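PDB 3U64: protein TP_0956 from Treponema pallidum subsp. pallidum, which is Tat-T, the tetratricopeptide-repeat T-component lipoprotein of a TRAP transporter, and probably binds partner proteins during ligand uptake. Local coordinates for the interface of chains A and B. Coordinates in Å, arbitrary orientation; residue numbers count along the deposited sequence, not the author numbering. Chains: chain A/B, Protein TP_0956.

The interface of chains A and B. Residues chain A 53, 56-57, 60; chain B 31, 33-34.
With CG1 anti to its carbonyl carbon (chi1 -59°), B:Val34 turns both methyls toward A:Ala57 on the neighbouring chain, while A:Lys53, its chain bent at chi2 and chi3, curls its amino group round to meet the backbone of the same valine. The surface that receives the valine belongs to helix 41-61 of a TRAP transporter T-component, a helical protein with tetratricopeptide repeats; chain B contributes the short helix 33-36 and the loop residue B:Phe31 near the start of its modelled chain. CG1 of B:Val34 lies over the helix backbone, 3.6 Å from CA of A:Ala57, and the small side chain of A:Ala57 probably helps this close approach. CG2 faces back toward the carbonyl oxygen of A:Lys53 and CB of A:Ala57. One turn further along, CD1 of A:Leu60 lies 3.9 Å from CG1 of B:Val34, the two side chains crossing at a slant. On the other flank the ring of B:Phe31 comes edge-on, its CD1 3.8 Å from CB of A:Ala57, which lies in the ring plane; the methyl thus touches both the ring rim and the valine.

The polar part of the contact centres on the amino group of A:Lys53. NZ of A:Lys53 donates to the main-chain O of B:Val34 at 2.7 Å, a bent approach with a C=O...N angle of 139° and the nitrogen tilted out of the carbonyl plane. NZ of A:Lys53 also makes a salt bridge to OE1 of A:Glu56 at 2.7 Å, reaching that carboxylate oxygen from above its plane. A:Glu56 therefore acts from the second shell, probably steadying the amino group and offsetting its charge beside the apolar patch. The extended side chain of B:Arg33 brings its guanidinium NH1 near CB of A:Leu60, but it is poorly ordered and the contact is doubtful. Both chains are copies of one protein, and this pairing may be a product of crystal packing.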
ATOM      1  N   LYS A  53       8.512  -5.029   6.298  1.00 33.18           N
ATOM      2  CA  LYS A  53       8.598  -6.457   6.048  1.00 25.86           C
ATOM      3  C   LYS A  53       9.984  -6.872   5.558  1.00 31.82           C
ATOM      4  O   LYS A  53      10.521  -7.888   5.999  1.00 26.14           O
ATOM      5  CB  LYS A  53       7.489  -6.896   5.102  1.00 33.32           C
ATOM      6  CG  LYS A  53       6.105  -6.878   5.759  1.00 32.50           C
ATOM      7  CD  LYS A  53       5.919  -8.149   6.555  1.00 47.89           C
ATOM      8  CE  LYS A  53       5.463  -7.869   7.965  1.00 47.87           C
ATOM      9  NZ  LYS A  53       5.793  -9.041   8.851  1.00 36.98           N
ATOM     10  N   GLU A  56      12.409  -6.638   8.409  1.00 30.08           N
ATOM     11  CA  GLU A  56      12.096  -7.703   9.318  1.00 33.46           C
ATOM     12  C   GLU A  56      12.729  -8.989   8.812  1.00 34.67           C
ATOM     13  O   GLU A  56      13.331  -9.724   9.591  1.00 38.08           O
ATOM     14  CB  GLU A  56      10.584  -7.844   9.464  1.00 34.75           C
ATOM     15  CG  GLU A  56      10.129  -8.524  10.723  1.00 36.34           C
ATOM     16  CD  GLU A  56       8.613  -8.436  10.883  1.00 46.31           C
ATOM     17  OE1 GLU A  56       7.974  -7.875   9.973  1.00 39.27           O
ATOM     18  OE2 GLU A  56       8.062  -8.912  11.902  1.00 48.61           O
ATOM     19  N   ALA A  57      12.601  -9.259   7.511  1.00 32.80           N
ATOM     20  CA  ALA A  57      13.176 -10.474   6.937  1.00 38.62           C
ATOM     21  C   ALA A  57      14.720 -10.463   7.007  1.00 41.94           C
ATOM     22  O   ALA A  57      15.352 -11.473   7.323  1.00 33.49           O
ATOM     23  CB  ALA A  57      12.695 -10.680   5.497  1.00 32.93           C
ATOM     24  N   LEU A  60      15.810 -11.390  10.493  1.00 41.77           N
ATOM     25  CA  LEU A  60      15.637 -12.786  10.899  1.00 46.82           C
ATOM     26  C   LEU A  60      16.659 -13.675  10.202  1.00 45.41           C
ATOM     27  O   LEU A  60      17.035 -14.733  10.690  1.00 47.94           O
ATOM     28  CB  LEU A  60      14.206 -13.243  10.625  1.00 42.57           C
ATOM     29  CG  LEU A  60      13.195 -12.473  11.487  1.00 51.53           C
ATOM     30  CD1 LEU A  60      11.756 -12.840  11.119  1.00 57.62           C
ATOM     31  CD2 LEU A  60      13.442 -12.690  12.989  1.00 43.11           C
TER
ATOM     32  N   PHE B  31      11.843 -15.243   3.211  1.00 79.24           N
ATOM     33  CA  PHE B  31      11.136 -13.975   3.145  1.00 62.93           C
ATOM     34  C   PHE B  31       9.642 -14.232   3.351  1.00 51.40           C
ATOM     35  O   PHE B  31       8.885 -13.354   3.786  1.00 46.28           O
ATOM     36  CB  PHE B  31      11.404 -13.367   1.758  1.00 60.75           C
ATOM     37  CG  PHE B  31      10.622 -12.109   1.445  1.00 54.01           C
ATOM     38  CD1 PHE B  31      10.633 -11.028   2.311  1.00 58.36           C
ATOM     39  CD2 PHE B  31       9.927 -11.994   0.244  1.00 49.39           C
ATOM     40  CE1 PHE B  31       9.933  -9.856   2.006  1.00 61.74           C
ATOM     41  CE2 PHE B  31       9.222 -10.830  -0.074  1.00 52.72           C
ATOM     42  CZ  PHE B  31       9.226  -9.758   0.812  1.00 57.68           C
ATOM     43  N   ARG B  33       8.351 -16.314   5.506  1.00 43.83           N
ATOM     44  CA  ARG B  33       8.132 -16.428   6.949  1.00 48.61           C
ATOM     45  C   ARG B  33       7.580 -15.131   7.566  1.00 41.97           C
ATOM     46  O   ARG B  33       6.683 -15.160   8.412  1.00 39.38           O
ATOM     47  CB  ARG B  33       9.442 -16.822   7.636  1.00 63.14           C
ATOM     48  CG  ARG B  33       9.321 -17.161   9.118  1.00 78.64           C
ATOM     49  CD  ARG B  33      10.707 -17.285   9.745  1.00 88.68           C
ATOM     50  NE  ARG B  33      10.662 -17.542  11.182  1.00 95.22           N
ATOM     51  CZ  ARG B  33      11.707 -17.405  11.996  1.00101.30           C
ATOM     52  NH1 ARG B  33      12.878 -17.007  11.516  1.00101.28           N
ATOM     53  NH2 ARG B  33      11.582 -17.660  13.294  1.00102.86           N
ATOM     54  N   VAL B  34       8.098 -13.990   7.126  1.00 35.93           N
ATOM     55  CA  VAL B  34       7.610 -12.716   7.642  1.00 33.60           C
ATOM     56  C   VAL B  34       6.177 -12.419   7.247  1.00 36.59           C
ATOM     57  O   VAL B  34       5.521 -11.602   7.887  1.00 30.03           O
ATOM     58  CB  VAL B  34       8.543 -11.529   7.304  1.00 38.80           C
ATOM     59  CG1 VAL B  34       9.920 -11.786   7.889  1.00 42.89           C
ATOM     60  CG2 VAL B  34       8.629 -11.291   5.811  1.00 37.05           C
TER